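Endo-pectate lyase (Erwinia chrysanthemi, PDB 3B4N) cleaves polygalacturonate by beta-elimination with calcium as cofactor, and probably also acts, in an endo mode, on highly methylated pectins. Local coordinates at residues 288-293 against 332-336; 248-254 against 278-284. Numbering follows the deposited sequence.

Interaction 1: 288-293 against 332-336; sequences GDVATI and TNCKV
Residues 290-293 and 334-336 are neighbouring parallel strands. Their axes approach to 4.7 Å and diverge by 5°. The register pairs Ala-291 with Cys-334 (CA-CA 5.2 Å) and Thr-292 with Lys-335 (CA-CA 4.6 Å). Thr-332 leads in from a loop, and its O lies 3.5 Å from Val-290 CG1. Asn-333 follows, just before the strand, with phi/psi of -93/-19. Its m rotamer brings the amide back to segment 288-293, where Asn-333 ND2 donates to Asp-289 O at 2.8 Å. Asn-333 O accepts from Ala-291 N at 2.9 Å and meets Val-290 CA at 3.3 Å in a CA-H...O contact. Cys-334 puts its side chain on the same face as Ala-291. There it forms a disulfide with Cys-309. Lys-335 points to the other face, beside Thr-292. It is the centre of an inverse gamma turn (phi/psi -86/68), closed by a weak bond from Val-336 N to Cys-334 O of 3.0 Å. Both backbone groups of Lys-335 serve the ladder: N donates to Ala-291 O at 2.8 Å, and O accepts from Ile-293 N at 3.1 Å. The lysine is m at chi1 and chi2, then extended; Lys-335 CG touches Val-290 CG1 at 3.7 Å. Val-336 returns to the buried face, where its CG2 packs 3.8 Å from Ile-293 CB. Such pairing of successive turns is characteristic of a parallel beta-helix. Backbone bonds and the Asn-333 side chain hold the join. Ala-291, Ile-293, Cys-334 and Val-336 make a buried, largely apolar face; that of Thr-292 and Lys-335 is exposed, Val-290 lying against the lysine's aliphatic part.

Interaction 2: 248-254 against 278-284; sequences GKLWRSC and DSIAGVN
Trp-251 fills the apolar centre. With chi1 t and chi2 94°, its indole leans toward residues 278-284: CE3 lies 3.8 Å from Ala-281 CB, and CZ3 meets Val-283 CG1 at 3.6 Å, at the ring edge. Its NE1 is hydrogen-bonded to His-228. Nearby, Leu-250 CD2 touches Ile-280 CG2 at 4.0 Å. The strands 251-253 and 281-284 run parallel, 4.9 Å apart at 10°. Trp-251 pairs with Ala-281, and Arg-252 with Gly-282. Trp-251 N donates to Ile-280 O (3.0 Å), Gly-282 N to Trp-251 O (3.1 Å), and Ser-253 N to Gly-282 O (3.1 Å). Arg-252 lies over Gly-282, where a CB would clash with its CD. Both segments turn corners, at 248 and 250 and at 278 and 280. At that end Ser-279 N donates to Gly-248 O (3.2 Å), and a water joins Lys-249 NZ (3.2 Å) and Ser-279 OG (2.7 Å). At the other end Asn-284 works twice: OD1 accepts from Arg-252 NH2 at 3.0 Å, and ND2 donates to Cys-254 O at 2.9 Å. A second water bridges Arg-252 NH1 and Asn-284 OD1, 2.7 Å from each. Matching corners on adjacent strands, with apolar side chains inside, are typical of stacked coils in the right-handed parallel beta-helix of this lyase.

Interactions 1 and 2 have centres 12 Å apart. Strand 276-284 of interaction 2 is followed directly by strand 290-298 of interaction 1. The two contacts share the coil carrying 278-284 and 288-293; 248-254 lies on the coil before it and 332-336 on the one after. Asp-289 is the polar link: its OD2 meets Ser-253 OG at 2.6 Å and Asn-284 N at 2.8 Å, both probable hydrogen bonds. Inside, Ala-291 CB packs 3.7 Å from Val-283 CG1. Interaction 2 is nearer the metals: its 248 end lies toward the calcium bound by Asp-191, Ile-192, Asn-213 and Tyr-218, and the Cys-254 side chain is about 10 Å from a zinc ion. Interaction 1 lies away from these sites.

Interaction 1: 288-293 against 332-336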
loop_
_atom_site.group_PDB
_atom_site.type_symbol
_atom_site.label_atom_id
_atom_site.label_comp_id
_atom_site.label_asym_id
_atom_site.label_seq_id
_atom_site.Cartn_x
_atom_site.Cartn_y
_atom_site.Cartn_z
ATOM N N GLY A 288 10.299 22.185 2.298
ATOM C CA GLY A 288 11.329 21.408 1.628
ATOM C C GLY A 288 10.991 19.975 1.272
ATOM O O GLY A 288 11.891 19.200 0.945
ATOM N N ASP A 289 9.712 19.618 1.331
ATOM C CA ASP A 289 9.300 18.254 0.992
ATOM C C ASP A 289 9.620 17.926 -0.457
ATOM O O ASP A 289 9.532 18.786 -1.334
ATOM C CB ASP A 289 7.794 18.072 1.137
ATOM C CG ASP A 289 7.287 18.293 2.539
ATOM O OD1 ASP A 289 8.086 18.428 3.500
ATOM O OD2 ASP A 289 6.053 18.320 2.669
ATOM N N VAL A 290 9.963 16.673 -0.722
ATOM C CA VAL A 290 10.223 16.269 -2.096
ATOM C C VAL A 290 9.625 14.901 -2.365
ATOM O O VAL A 290 9.889 13.950 -1.623
ATOM C CB VAL A 290 11.722 16.181 -2.416
ATOM C CG1 VAL A 290 11.899 15.834 -3.907
ATOM C CG2 VAL A 290 12.411 17.506 -2.095
ATOM N N ALA A 291 8.801 14.811 -3.405
ATOM C CA ALA A 291 8.195 13.544 -3.807
ATOM C C ALA A 291 8.922 13.095 -5.064
ATOM O O ALA A 291 8.953 13.815 -6.051
ATOM C CB ALA A 291 6.721 13.725 -4.104
ATOM N N THR A 292 9.516 11.908 -5.017
ATOM C CA THR A 292 10.243 11.348 -6.154
ATOM C C THR A 292 9.412 10.150 -6.595
ATOM O O THR A 292 9.334 9.153 -5.882
ATOM C CB THR A 292 11.658 10.942 -5.714
ATOM O OG1 THR A 292 12.353 12.116 -5.262
ATOM C CG2 THR A 292 12.431 10.319 -6.865
ATOM N N ILE A 293 8.810 10.259 -7.778
ATOM C CA ILE A 293 7.885 9.249 -8.293
ATOM C C ILE A 293 8.159 8.698 -9.691
ATOM O O ILE A 293 8.398 9.459 -10.629
ATOM C CB ILE A 293 6.449 9.843 -8.333
ATOM C CG1 ILE A 293 6.033 10.300 -6.940
ATOM C CG2 ILE A 293 5.455 8.831 -8.887
ATOM C CD1 ILE A 293 4.738 11.090 -6.929
ATOM N N THR A 332 11.595 21.234 -8.110
ATOM C CA THR A 332 12.421 20.888 -6.963
ATOM C C THR A 332 11.689 19.958 -5.999
ATOM O O THR A 332 12.250 18.979 -5.511
ATOM C CB THR A 332 12.826 22.160 -6.184
ATOM O OG1 THR A 332 13.605 23.010 -7.037
ATOM C CG2 THR A 332 13.633 21.805 -4.937
ATOM N N ASN A 333 10.426 20.267 -5.741
ATOM C CA ASN A 333 9.647 19.495 -4.788
ATOM C C ASN A 333 8.823 18.360 -5.371
ATOM O O ASN A 333 8.427 17.449 -4.651
ATOM C CB ASN A 333 8.777 20.465 -3.994
ATOM C CG ASN A 333 9.601 21.575 -3.387
ATOM O OD1 ASN A 333 9.729 22.661 -3.958
ATOM N ND2 ASN A 333 10.206 21.293 -2.243
ATOM N N CYS A 334 8.571 18.414 -6.672
ATOM C CA CYS A 334 7.833 17.360 -7.350
ATOM C C CYS A 334 8.760 16.734 -8.382
ATOM O O CYS A 334 8.781 17.127 -9.555
ATOM C CB CYS A 334 6.589 17.916 -8.033
ATOM S SG CYS A 334 5.170 18.195 -6.928
ATOM N N LYS A 335 9.546 15.767 -7.924
ATOM C CA LYS A 335 10.491 15.072 -8.778
ATOM C C LYS A 335 9.787 13.923 -9.478
ATOM O O LYS A 335 10.034 12.746 -9.200
ATOM C CB LYS A 335 11.675 14.559 -7.955
ATOM C CG LYS A 335 12.643 15.645 -7.487
ATOM C CD LYS A 335 13.474 16.174 -8.646
ATOM C CE LYS A 335 14.505 17.195 -8.182
ATOM N NZ LYS A 335 15.315 17.704 -9.327
ATOM N N VAL A 336 8.878 14.285 -10.367
ATOM C CA VAL A 336 8.139 13.323 -11.158
ATOM C C VAL A 336 8.093 13.872 -12.582
ATOM O O VAL A 336 7.871 15.065 -12.798
ATOM C CB VAL A 336 6.704 13.091 -10.599
ATOM C CG1 VAL A 336 5.907 14.383 -10.625
ATOM C CG2 VAL A 336 5.997 12.016 -11.413
#

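Interaction 2: 248-254 against 278-284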
loop_
_atom_site.group_PDB
_atom_site.type_symbol
_atom_site.label_atom_id
_atom_site.label_comp_id
_atom_site.label_asym_id
_atom_site.label_seq_id
_atom_site.Cartn_x
_atom_site.Cartn_y
_atom_site.Cartn_z
ATOM N N GLY A 248 -8.607 9.024 -1.965
ATOM C CA GLY A 248 -8.391 10.459 -1.926
ATOM C C GLY A 248 -7.011 10.725 -2.505
ATOM O O GLY A 248 -6.876 11.338 -3.562
ATOM N N LYS A 249 -5.976 10.274 -1.805
ATOM C CA LYS A 249 -4.612 10.429 -2.294
ATOM C C LYS A 249 -3.727 9.350 -1.701
ATOM O O LYS A 249 -4.059 8.753 -0.679
ATOM C CB LYS A 249 -4.053 11.823 -1.979
ATOM C CG LYS A 249 -4.043 12.206 -0.531
ATOM C CD LYS A 249 -3.318 13.551 -0.326
ATOM C CE LYS A 249 -4.020 14.716 -1.022
ATOM N NZ LYS A 249 -5.360 15.029 -0.438
ATOM N N LEU A 250 -2.607 9.079 -2.359
ATOM C CA LEU A 250 -1.692 8.056 -1.881
ATOM C C LEU A 250 -0.884 8.509 -0.677
ATOM O O LEU A 250 -0.773 7.778 0.306
ATOM C CB LEU A 250 -0.733 7.648 -3.002
ATOM C CG LEU A 250 0.427 6.714 -2.629
ATOM C CD1 LEU A 250 -0.097 5.373 -2.113
ATOM C CD2 LEU A 250 1.311 6.523 -3.850
ATOM N N TRP A 251 -0.343 9.720 -0.739
ATOM C CA TRP A 251 0.516 10.213 0.336
ATOM C C TRP A 251 0.370 11.698 0.541
ATOM O O TRP A 251 0.269 12.466 -0.421
ATOM C CB TRP A 251 1.972 9.889 -0.021
ATOM C CG TRP A 251 3.031 10.473 0.872
ATOM C CD1 TRP A 251 3.620 9.872 1.956
ATOM C CD2 TRP A 251 3.720 11.711 0.677
ATOM N NE1 TRP A 251 4.646 10.660 2.433
ATOM C CE2 TRP A 251 4.729 11.793 1.664
ATOM C CE3 TRP A 251 3.588 12.759 -0.245
ATOM C CZ2 TRP A 251 5.604 12.881 1.756
ATOM C CZ3 TRP A 251 4.459 13.842 -0.152
ATOM C CH2 TRP A 251 5.453 13.893 0.842
ATOM N N ARG A 252 0.352 12.098 1.805
ATOM C CA ARG A 252 0.265 13.505 2.146
ATOM C C ARG A 252 1.233 13.859 3.261
ATOM O O ARG A 252 1.249 13.225 4.322
ATOM C CB ARG A 252 -1.152 13.872 2.592
ATOM C CG ARG A 252 -1.356 15.363 2.896
ATOM C CD ARG A 252 -1.053 16.247 1.679
ATOM N NE ARG A 252 -1.643 17.586 1.800
ATOM C CZ ARG A 252 -0.968 18.701 2.068
ATOM N NH1 ARG A 252 -1.610 19.866 2.152
ATOM N NH2 ARG A 252 0.345 18.666 2.243
ATOM N N SER A 253 2.072 14.850 2.998
ATOM C CA SER A 253 2.966 15.367 4.022
ATOM C C SER A 253 1.978 16.196 4.842
ATOM O O SER A 253 1.276 17.035 4.290
ATOM C CB SER A 253 4.006 16.287 3.402
ATOM O OG SER A 253 4.711 16.984 4.413
ATOM N N CYS A 254 1.901 15.966 6.148
ATOM C CA CYS A 254 0.936 16.694 6.962
ATOM C C CYS A 254 0.865 18.185 6.636
ATOM O O CYS A 254 1.854 18.901 6.744
ATOM C CB CYS A 254 1.256 16.510 8.433
ATOM S SG CYS A 254 -0.160 16.966 9.476
ATOM N N ASP A 278 -8.182 10.946 -6.278
ATOM C CA ASP A 278 -8.233 12.382 -6.516
ATOM C C ASP A 278 -6.892 12.985 -6.915
ATOM O O ASP A 278 -6.841 13.868 -7.771
ATOM C CB ASP A 278 -8.808 13.099 -5.294
ATOM C CG ASP A 278 -10.243 12.698 -5.010
ATOM O OD1 ASP A 278 -11.031 12.579 -5.970
ATOM O OD2 ASP A 278 -10.592 12.508 -3.829
ATOM N N SER A 279 -5.815 12.513 -6.289
ATOM C CA SER A 279 -4.458 12.963 -6.583
ATOM C C SER A 279 -3.513 11.943 -5.974
ATOM O O SER A 279 -3.934 11.107 -5.179
ATOM C CB SER A 279 -4.182 14.354 -5.999
ATOM O OG SER A 279 -4.327 14.365 -4.596
ATOM N N ILE A 280 -2.240 12.000 -6.337
ATOM C CA ILE A 280 -1.296 11.032 -5.808
ATOM C C ILE A 280 -0.529 11.516 -4.575
ATOM O O ILE A 280 -0.616 10.898 -3.512
ATOM C CB ILE A 280 -0.297 10.592 -6.914
ATOM C CG1 ILE A 280 -1.060 9.962 -8.083
ATOM C CG2 ILE A 280 0.707 9.593 -6.353
ATOM C CD1 ILE A 280 -1.830 8.704 -7.721
ATOM N N ALA A 281 0.181 12.633 -4.705
ATOM C CA ALA A 281 1.002 13.150 -3.618
ATOM C C ALA A 281 0.830 14.634 -3.374
ATOM O O ALA A 281 0.619 15.403 -4.307
ATOM C CB ALA A 281 2.460 12.867 -3.922
ATOM N N GLY A 282 0.947 15.018 -2.106
ATOM C CA GLY A 282 0.847 16.413 -1.716
ATOM C C GLY A 282 2.059 16.796 -0.883
ATOM O O GLY A 282 2.240 16.293 0.232
ATOM N N VAL A 283 2.888 17.683 -1.425
ATOM C CA VAL A 283 4.099 18.139 -0.746
ATOM C C VAL A 283 3.958 19.574 -0.264
ATOM O O VAL A 283 3.305 20.393 -0.913
ATOM C CB VAL A 283 5.351 18.073 -1.684
ATOM C CG1 VAL A 283 5.663 16.628 -2.042
ATOM C CG2 VAL A 283 5.123 18.896 -2.945
ATOM N N ASN A 284 4.548 19.867 0.891
ATOM C CA ASN A 284 4.542 21.242 1.403
ATOM C C ASN A 284 5.866 21.791 0.884
ATOM O O ASN A 284 6.928 21.543 1.468
ATOM C CB ASN A 284 4.543 21.261 2.932
ATOM C CG ASN A 284 3.308 20.648 3.517
ATOM O OD1 ASN A 284 2.199 20.862 3.022
ATOM N ND2 ASN A 284 3.482 19.885 4.589
HETATM O O HOH W 1 -6.657 14.652 -3.315
HETATM O O HOH W 2 -0.280 22.033 3.150
#